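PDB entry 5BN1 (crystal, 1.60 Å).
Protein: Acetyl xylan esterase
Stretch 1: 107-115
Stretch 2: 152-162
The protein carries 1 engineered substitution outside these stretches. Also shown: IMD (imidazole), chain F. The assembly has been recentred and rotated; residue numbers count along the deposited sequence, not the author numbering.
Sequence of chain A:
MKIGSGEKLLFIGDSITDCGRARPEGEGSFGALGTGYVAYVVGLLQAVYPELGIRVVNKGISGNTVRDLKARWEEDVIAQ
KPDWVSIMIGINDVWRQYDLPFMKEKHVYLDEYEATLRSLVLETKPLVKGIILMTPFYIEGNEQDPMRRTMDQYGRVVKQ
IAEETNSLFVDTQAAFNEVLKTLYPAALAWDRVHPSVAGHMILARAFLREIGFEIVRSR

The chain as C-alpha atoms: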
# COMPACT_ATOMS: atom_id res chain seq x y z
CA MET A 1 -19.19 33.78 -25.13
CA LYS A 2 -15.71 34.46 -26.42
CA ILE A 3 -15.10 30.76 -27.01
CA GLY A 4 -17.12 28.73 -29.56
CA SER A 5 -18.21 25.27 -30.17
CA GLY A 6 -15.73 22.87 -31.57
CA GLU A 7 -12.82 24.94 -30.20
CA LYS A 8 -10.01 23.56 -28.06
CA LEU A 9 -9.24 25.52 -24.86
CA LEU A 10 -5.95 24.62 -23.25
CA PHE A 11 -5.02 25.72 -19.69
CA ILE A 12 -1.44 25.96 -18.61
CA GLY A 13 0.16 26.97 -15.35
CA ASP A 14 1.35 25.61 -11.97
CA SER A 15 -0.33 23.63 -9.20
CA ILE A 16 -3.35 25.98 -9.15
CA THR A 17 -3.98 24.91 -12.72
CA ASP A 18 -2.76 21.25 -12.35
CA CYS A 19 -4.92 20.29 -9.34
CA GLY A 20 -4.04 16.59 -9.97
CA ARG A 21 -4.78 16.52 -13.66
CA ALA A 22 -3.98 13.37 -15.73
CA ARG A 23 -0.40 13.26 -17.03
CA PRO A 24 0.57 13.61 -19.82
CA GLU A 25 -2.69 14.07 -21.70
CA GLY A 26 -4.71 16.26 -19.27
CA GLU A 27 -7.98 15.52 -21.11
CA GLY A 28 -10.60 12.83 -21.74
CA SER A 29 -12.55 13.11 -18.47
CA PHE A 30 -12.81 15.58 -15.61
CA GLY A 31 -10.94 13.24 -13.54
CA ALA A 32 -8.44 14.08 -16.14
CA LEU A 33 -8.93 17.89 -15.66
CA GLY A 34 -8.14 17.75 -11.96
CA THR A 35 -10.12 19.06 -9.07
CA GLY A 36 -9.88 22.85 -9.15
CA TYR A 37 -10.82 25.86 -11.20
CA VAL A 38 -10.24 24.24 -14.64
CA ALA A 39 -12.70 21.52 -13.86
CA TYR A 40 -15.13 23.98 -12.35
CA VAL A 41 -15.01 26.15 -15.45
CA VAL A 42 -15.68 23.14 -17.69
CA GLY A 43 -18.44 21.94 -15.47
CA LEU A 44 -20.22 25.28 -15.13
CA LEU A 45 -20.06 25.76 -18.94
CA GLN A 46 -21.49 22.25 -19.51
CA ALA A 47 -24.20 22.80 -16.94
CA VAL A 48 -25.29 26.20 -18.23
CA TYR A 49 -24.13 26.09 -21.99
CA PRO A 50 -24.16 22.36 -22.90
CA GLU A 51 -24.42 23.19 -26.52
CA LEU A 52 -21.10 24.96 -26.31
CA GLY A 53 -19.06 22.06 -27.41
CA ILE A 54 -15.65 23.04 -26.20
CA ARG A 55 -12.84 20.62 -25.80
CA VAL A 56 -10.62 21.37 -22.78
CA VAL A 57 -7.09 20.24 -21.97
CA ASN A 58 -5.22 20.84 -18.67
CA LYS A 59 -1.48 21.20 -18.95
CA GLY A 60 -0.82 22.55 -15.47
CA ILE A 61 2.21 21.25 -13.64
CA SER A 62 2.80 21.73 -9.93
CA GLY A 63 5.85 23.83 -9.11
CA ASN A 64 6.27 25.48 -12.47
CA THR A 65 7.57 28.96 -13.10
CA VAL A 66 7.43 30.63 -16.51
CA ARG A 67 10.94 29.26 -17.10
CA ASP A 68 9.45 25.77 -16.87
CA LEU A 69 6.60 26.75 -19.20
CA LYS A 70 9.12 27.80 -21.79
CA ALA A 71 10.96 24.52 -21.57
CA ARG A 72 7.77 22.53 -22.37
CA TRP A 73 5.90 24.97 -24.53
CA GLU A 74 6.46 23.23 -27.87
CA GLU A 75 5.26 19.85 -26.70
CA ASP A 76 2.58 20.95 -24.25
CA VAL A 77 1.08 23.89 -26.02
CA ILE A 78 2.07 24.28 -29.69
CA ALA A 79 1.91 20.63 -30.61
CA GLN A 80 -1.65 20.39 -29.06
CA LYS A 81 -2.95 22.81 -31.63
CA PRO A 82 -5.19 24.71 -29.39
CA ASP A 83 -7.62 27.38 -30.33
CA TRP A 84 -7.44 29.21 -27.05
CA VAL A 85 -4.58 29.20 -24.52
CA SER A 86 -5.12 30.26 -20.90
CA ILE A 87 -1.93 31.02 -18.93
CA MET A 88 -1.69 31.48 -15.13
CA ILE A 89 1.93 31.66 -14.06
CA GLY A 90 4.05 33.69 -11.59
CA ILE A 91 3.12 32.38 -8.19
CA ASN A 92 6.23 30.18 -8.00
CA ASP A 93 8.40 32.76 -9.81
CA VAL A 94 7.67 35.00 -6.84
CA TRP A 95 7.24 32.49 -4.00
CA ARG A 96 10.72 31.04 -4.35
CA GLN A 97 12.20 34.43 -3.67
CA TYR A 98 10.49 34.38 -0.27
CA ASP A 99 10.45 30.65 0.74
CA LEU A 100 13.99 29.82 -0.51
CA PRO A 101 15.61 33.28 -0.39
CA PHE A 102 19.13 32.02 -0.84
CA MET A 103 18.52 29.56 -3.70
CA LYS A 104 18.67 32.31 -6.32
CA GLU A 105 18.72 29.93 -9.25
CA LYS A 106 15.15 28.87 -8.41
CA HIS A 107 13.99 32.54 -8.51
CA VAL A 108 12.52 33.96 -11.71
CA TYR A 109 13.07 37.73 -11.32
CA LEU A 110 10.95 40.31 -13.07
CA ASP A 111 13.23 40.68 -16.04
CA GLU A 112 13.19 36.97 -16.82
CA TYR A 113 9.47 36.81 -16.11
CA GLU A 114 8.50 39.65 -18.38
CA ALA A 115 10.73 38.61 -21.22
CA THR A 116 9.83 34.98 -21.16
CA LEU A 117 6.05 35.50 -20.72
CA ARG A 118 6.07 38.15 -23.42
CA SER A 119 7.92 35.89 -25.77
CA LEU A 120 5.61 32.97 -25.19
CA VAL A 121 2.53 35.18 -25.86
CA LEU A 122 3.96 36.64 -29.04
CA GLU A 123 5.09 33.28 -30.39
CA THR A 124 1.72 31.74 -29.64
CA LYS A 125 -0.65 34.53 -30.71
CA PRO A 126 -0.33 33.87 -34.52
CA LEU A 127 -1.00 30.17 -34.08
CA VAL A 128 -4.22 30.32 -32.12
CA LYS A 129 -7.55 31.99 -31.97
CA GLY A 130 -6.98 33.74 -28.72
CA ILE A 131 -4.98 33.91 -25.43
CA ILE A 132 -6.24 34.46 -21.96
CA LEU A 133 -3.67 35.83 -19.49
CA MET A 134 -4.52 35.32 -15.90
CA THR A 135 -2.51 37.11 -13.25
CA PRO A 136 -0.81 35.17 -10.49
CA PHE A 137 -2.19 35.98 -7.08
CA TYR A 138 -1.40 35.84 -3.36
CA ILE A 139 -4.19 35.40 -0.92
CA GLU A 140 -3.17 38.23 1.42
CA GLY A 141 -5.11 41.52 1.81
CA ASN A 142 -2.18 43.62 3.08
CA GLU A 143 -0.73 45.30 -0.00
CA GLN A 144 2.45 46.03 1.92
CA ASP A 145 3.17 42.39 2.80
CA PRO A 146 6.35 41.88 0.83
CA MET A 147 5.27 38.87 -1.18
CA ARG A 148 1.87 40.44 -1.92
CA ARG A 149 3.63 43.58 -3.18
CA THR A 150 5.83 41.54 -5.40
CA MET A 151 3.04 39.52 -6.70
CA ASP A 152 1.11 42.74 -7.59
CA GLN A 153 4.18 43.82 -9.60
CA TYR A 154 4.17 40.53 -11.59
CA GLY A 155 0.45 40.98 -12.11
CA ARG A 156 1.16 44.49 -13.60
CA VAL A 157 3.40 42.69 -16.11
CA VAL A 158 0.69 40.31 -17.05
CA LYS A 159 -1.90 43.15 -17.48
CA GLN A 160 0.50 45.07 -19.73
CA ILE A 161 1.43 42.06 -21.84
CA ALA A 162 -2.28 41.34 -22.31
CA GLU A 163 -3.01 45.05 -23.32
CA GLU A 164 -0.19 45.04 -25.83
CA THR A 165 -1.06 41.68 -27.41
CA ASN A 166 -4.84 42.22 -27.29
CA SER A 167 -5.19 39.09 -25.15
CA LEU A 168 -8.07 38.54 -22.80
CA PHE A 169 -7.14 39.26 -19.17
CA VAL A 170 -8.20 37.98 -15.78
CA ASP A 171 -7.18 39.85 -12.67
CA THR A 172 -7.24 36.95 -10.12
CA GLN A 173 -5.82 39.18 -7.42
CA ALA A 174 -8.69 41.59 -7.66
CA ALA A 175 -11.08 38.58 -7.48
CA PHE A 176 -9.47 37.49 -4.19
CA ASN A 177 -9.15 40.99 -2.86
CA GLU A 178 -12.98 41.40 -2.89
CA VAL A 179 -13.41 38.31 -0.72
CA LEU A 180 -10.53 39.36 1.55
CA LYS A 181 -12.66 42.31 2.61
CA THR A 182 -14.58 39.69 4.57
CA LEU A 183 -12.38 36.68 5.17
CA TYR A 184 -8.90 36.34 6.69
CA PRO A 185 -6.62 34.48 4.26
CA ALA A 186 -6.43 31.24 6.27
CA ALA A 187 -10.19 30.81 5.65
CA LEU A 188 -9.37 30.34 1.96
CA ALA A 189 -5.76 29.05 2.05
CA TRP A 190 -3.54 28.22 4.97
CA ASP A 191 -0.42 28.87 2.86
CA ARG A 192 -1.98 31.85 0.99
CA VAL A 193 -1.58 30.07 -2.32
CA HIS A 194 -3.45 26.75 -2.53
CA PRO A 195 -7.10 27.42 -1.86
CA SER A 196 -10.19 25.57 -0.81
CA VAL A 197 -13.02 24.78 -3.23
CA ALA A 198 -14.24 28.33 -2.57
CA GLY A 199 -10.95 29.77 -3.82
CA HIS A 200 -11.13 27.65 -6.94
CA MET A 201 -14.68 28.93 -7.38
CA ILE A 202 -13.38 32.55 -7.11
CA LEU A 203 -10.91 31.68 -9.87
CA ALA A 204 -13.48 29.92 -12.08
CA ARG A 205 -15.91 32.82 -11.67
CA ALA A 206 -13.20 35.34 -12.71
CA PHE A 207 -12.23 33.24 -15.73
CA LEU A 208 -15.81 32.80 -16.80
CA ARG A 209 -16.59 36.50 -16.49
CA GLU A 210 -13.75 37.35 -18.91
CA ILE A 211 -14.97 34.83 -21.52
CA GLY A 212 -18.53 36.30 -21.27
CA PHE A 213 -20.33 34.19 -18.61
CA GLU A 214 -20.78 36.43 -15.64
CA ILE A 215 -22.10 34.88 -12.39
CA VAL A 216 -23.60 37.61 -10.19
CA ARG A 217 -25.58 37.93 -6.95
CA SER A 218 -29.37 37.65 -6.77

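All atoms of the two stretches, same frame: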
# COMPACT_ATOMS: atom_id res chain seq x y z
N HIS A 107 14.75 31.26 -8.44
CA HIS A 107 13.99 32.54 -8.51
C HIS A 107 13.84 32.85 -10.00
O HIS A 107 14.73 32.66 -10.73
CB HIS A 107 14.70 33.66 -7.86
CG HIS A 107 15.01 33.45 -6.39
ND1 HIS A 107 15.70 34.34 -5.64
CD2 HIS A 107 14.69 32.40 -5.55
CE1 HIS A 107 15.85 33.88 -4.41
NE2 HIS A 107 15.23 32.74 -4.34
N VAL A 108 12.69 33.36 -10.36
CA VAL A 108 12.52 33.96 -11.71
C VAL A 108 12.17 35.40 -11.45
O VAL A 108 11.05 35.75 -11.09
CB VAL A 108 11.45 33.24 -12.52
CG1 VAL A 108 11.24 33.94 -13.84
CG2 VAL A 108 11.77 31.81 -12.76
N TYR A 109 13.14 36.32 -11.60
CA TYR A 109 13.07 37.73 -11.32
C TYR A 109 12.30 38.42 -12.47
O TYR A 109 12.07 37.76 -13.50
CB TYR A 109 14.48 38.30 -11.16
CG TYR A 109 15.19 37.74 -9.95
CD1 TYR A 109 14.67 37.89 -8.68
CD2 TYR A 109 16.47 37.15 -10.09
CE1 TYR A 109 15.32 37.34 -7.60
CE2 TYR A 109 17.07 36.53 -8.99
CZ TYR A 109 16.53 36.71 -7.78
OH TYR A 109 17.19 36.22 -6.64
N LEU A 110 11.93 39.64 -12.19
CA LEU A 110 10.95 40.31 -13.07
C LEU A 110 11.42 40.38 -14.48
O LEU A 110 10.64 40.30 -15.39
CB LEU A 110 10.61 41.65 -12.47
CG LEU A 110 9.39 42.39 -13.09
CD1 LEU A 110 8.13 41.63 -12.64
CD2 LEU A 110 9.31 43.80 -12.68
N ASP A 111 12.74 40.67 -14.68
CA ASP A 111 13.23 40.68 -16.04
C ASP A 111 13.09 39.41 -16.82
O ASP A 111 12.65 39.42 -17.96
CB ASP A 111 14.71 41.17 -16.10
CG ASP A 111 15.69 40.30 -15.38
OD1 ASP A 111 15.37 39.68 -14.33
OD2 ASP A 111 16.83 40.15 -15.85
N GLU A 112 13.40 38.25 -16.21
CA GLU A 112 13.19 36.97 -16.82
C GLU A 112 11.69 36.69 -17.01
O GLU A 112 11.34 36.21 -18.04
CB GLU A 112 13.86 35.84 -16.04
CG GLU A 112 13.76 34.53 -16.69
CD GLU A 112 14.41 33.34 -15.96
OE1 GLU A 112 14.97 33.55 -14.88
OE2 GLU A 112 14.28 32.23 -16.49
N TYR A 113 10.92 37.04 -16.03
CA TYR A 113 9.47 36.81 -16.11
C TYR A 113 8.81 37.57 -17.28
O TYR A 113 8.16 36.92 -18.11
CB TYR A 113 8.82 37.16 -14.78
CG TYR A 113 7.35 36.90 -14.74
CD1 TYR A 113 6.87 35.64 -14.49
CD2 TYR A 113 6.48 37.95 -14.86
CE1 TYR A 113 5.53 35.39 -14.42
CE2 TYR A 113 5.06 37.75 -14.76
CZ TYR A 113 4.64 36.43 -14.54
OH TYR A 113 3.26 36.27 -14.46
N GLU A 114 9.09 38.84 -17.31
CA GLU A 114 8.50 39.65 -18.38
C GLU A 114 8.98 39.18 -19.71
O GLU A 114 8.21 39.07 -20.68
CB GLU A 114 8.78 41.16 -18.17
CG GLU A 114 8.06 42.10 -19.15
CD GLU A 114 8.80 42.38 -20.44
OE1 GLU A 114 9.92 41.94 -20.66
OE2 GLU A 114 8.07 43.05 -21.28
N ALA A 115 10.30 38.97 -19.88
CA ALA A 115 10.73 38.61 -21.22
C ALA A 115 10.30 37.31 -21.69
O ALA A 115 9.91 37.15 -22.86
CB ALA A 115 12.23 38.62 -21.24
N ASP A 152 1.84 41.63 -6.90
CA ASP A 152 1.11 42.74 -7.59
C ASP A 152 1.96 43.27 -8.75
O ASP A 152 1.44 43.53 -9.87
CB ASP A 152 0.67 43.82 -6.71
CG ASP A 152 -0.54 43.50 -5.82
OD1 ASP A 152 -1.02 42.40 -5.88
OD2 ASP A 152 -0.83 44.43 -5.03
N GLN A 153 3.27 43.36 -8.50
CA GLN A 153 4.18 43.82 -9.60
C GLN A 153 4.21 42.90 -10.77
O GLN A 153 4.12 43.25 -11.94
CB GLN A 153 5.53 44.09 -9.01
CG GLN A 153 6.49 44.56 -10.11
CD GLN A 153 7.83 44.92 -9.53
OE1 GLN A 153 8.45 44.16 -8.69
NE2 GLN A 153 8.26 46.15 -9.83
N TYR A 154 4.27 41.55 -10.56
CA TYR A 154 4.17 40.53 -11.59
C TYR A 154 2.81 40.59 -12.28
O TYR A 154 2.74 40.43 -13.49
CB TYR A 154 4.49 39.12 -11.04
CG TYR A 154 5.98 38.82 -10.84
CD1 TYR A 154 6.73 39.60 -9.95
CD2 TYR A 154 6.57 37.74 -11.45
CE1 TYR A 154 8.13 39.37 -9.78
CE2 TYR A 154 7.92 37.47 -11.26
CZ TYR A 154 8.63 38.28 -10.41
OH TYR A 154 10.02 38.03 -10.21
N GLY A 155 1.76 40.81 -11.51
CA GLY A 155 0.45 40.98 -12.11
C GLY A 155 0.39 42.21 -13.08
O GLY A 155 -0.34 42.09 -14.01
N ARG A 156 1.06 43.27 -12.69
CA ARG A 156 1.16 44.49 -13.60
C ARG A 156 1.77 44.08 -14.89
O ARG A 156 1.32 44.49 -16.01
CB ARG A 156 1.88 45.62 -12.95
CG ARG A 156 1.19 46.26 -11.86
CD ARG A 156 1.69 47.65 -11.51
NE ARG A 156 3.04 47.65 -10.94
CZ ARG A 156 3.35 47.46 -9.70
NH1 ARG A 156 2.44 47.09 -8.77
NH2 ARG A 156 4.60 47.51 -9.30
N VAL A 157 2.82 43.25 -14.90
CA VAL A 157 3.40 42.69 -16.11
C VAL A 157 2.44 41.99 -16.94
O VAL A 157 2.33 42.13 -18.15
CB VAL A 157 4.70 41.87 -15.87
CG1 VAL A 157 5.04 41.00 -17.06
CG2 VAL A 157 5.85 42.78 -15.33
N VAL A 158 1.68 41.05 -16.32
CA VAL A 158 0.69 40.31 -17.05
C VAL A 158 -0.33 41.24 -17.80
O VAL A 158 -0.66 40.93 -18.95
CB VAL A 158 0.03 39.30 -16.08
CG1 VAL A 158 -1.07 38.56 -16.82
CG2 VAL A 158 1.08 38.27 -15.58
N LYS A 159 -0.83 42.18 -17.08
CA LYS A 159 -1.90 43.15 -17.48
C LYS A 159 -1.34 43.91 -18.73
O LYS A 159 -2.01 43.95 -19.78
CB LYS A 159 -2.28 44.03 -16.41
CG LYS A 159 -3.47 44.97 -16.84
CD LYS A 159 -4.09 45.65 -15.68
CE LYS A 159 -5.48 46.26 -16.10
NZ LYS A 159 -5.99 46.93 -14.91
N GLN A 160 -0.09 44.28 -18.60
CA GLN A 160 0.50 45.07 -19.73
C GLN A 160 0.82 44.24 -20.92
O GLN A 160 0.54 44.73 -22.10
CB GLN A 160 1.63 45.88 -19.14
CG GLN A 160 1.29 46.96 -18.10
CD GLN A 160 0.08 48.11 -18.13
OE1 GLN A 160 -0.93 48.05 -18.89
NE2 GLN A 160 0.15 49.10 -17.13
N ILE A 161 1.25 43.02 -20.78
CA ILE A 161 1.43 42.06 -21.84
C ILE A 161 0.04 41.86 -22.51
O ILE A 161 -0.09 41.77 -23.74
CB ILE A 161 2.15 40.78 -21.49
CG1 ILE A 161 3.66 41.03 -21.03
CG2 ILE A 161 2.12 39.81 -22.62
CD1 ILE A 161 4.32 39.88 -20.43
N ALA A 162 -0.99 41.63 -21.72
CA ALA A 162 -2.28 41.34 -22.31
C ALA A 162 -2.78 42.57 -23.16
O ALA A 162 -3.32 42.38 -24.21
CB ALA A 162 -3.32 41.00 -21.26
N1 IMD F . 4.81 46.03 -21.18
C2 IMD F . 5.53 44.81 -21.49
N3 IMD F . 6.24 44.67 -20.45
C4 IMD F . 6.35 45.81 -19.67
C5 IMD F . 5.31 46.69 -20.06

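How does Y154, the residue with the most surface covered in this contact, reach the other stretch? Its CA-to-CB bond points sideways, but with chi1 at -78° (m) the ring is carried across the gap, and its end comes nearer. There the hydroxyl meets the turn that leads into the helix starting at L110. Y154 OH donates a hydrogen bond to V108 O at 2.7 Å, and the acceptor lies near the plane of the ring, at its edge. The bond therefore ties a side chain of one helix to backbone that lies just before the other, where V108 O is not part of the helical hydrogen-bond ladder. Y154 OH is also 3.2 Å from L110 N, but the angle is poor and the approach is no more than a close contact.

What does L110 do with the ring that lies beside it? It is the second most covered residue, and it too starts sideways and ends nearer. Its t, p rotamer sets CD1 over one face of the Y154 ring, 3.8 Å from the ring centroid and 19° off the normal, a CH-pi contact in which a methyl group rests on the aromatic surface. The same methyl reaches the next turn of the helix: L110 CD1 lies 3.7 Å from V157 CG2. The other methyl is directed to the start of the stretch, with L110 CD2 3.7 Å from Q153 CD, so that the aliphatic fork of one leucine touches Q153, Y154 and V157.

Where does Y113 fit, three residues on from L110? Its CA-to-CB bond points toward the other helix, and the buried ring packs against Y154, with Y113 CD2 3.4 Å from Y154 CD2. The two ring centroids are 4.6 Å apart and the planes are inclined at 49°, so the pair is oblique, neither a stack nor an edge-to-face arrangement. Farther out, Y113 OH is 3.2 Å from V158 CG2, a contact between a hydroxyl and a methyl; that methyl sits near the plane of the Y113 ring, at its edge. The hydroxyl itself is hydrogen-bonded elsewhere in the structure. V157 joins from an oblique position, its CG1 4.0 Å from Y113 CE2, and thus touches both L110 and Y113.

How does the contact continue beyond these side chains? The helices run in roughly the same direction, with an angle of 25° between them and a closest axis approach of 10.2 Å. CA atoms pair L110 with Y154 and E114 with V157, one turn further along each helix. At this second level E114 uses the aliphatic part of its side chain, with E114 CG 3.8 Å from V157 CG1, while E114 O lies 4.0 Å from I161 CD1. Its carboxylate is engaged differently: E114 OE2 accepts a weak hydrogen bond from N3 of the imidazole, at 2.6 Å, a molecule probably taken up from the crystallisation liquor.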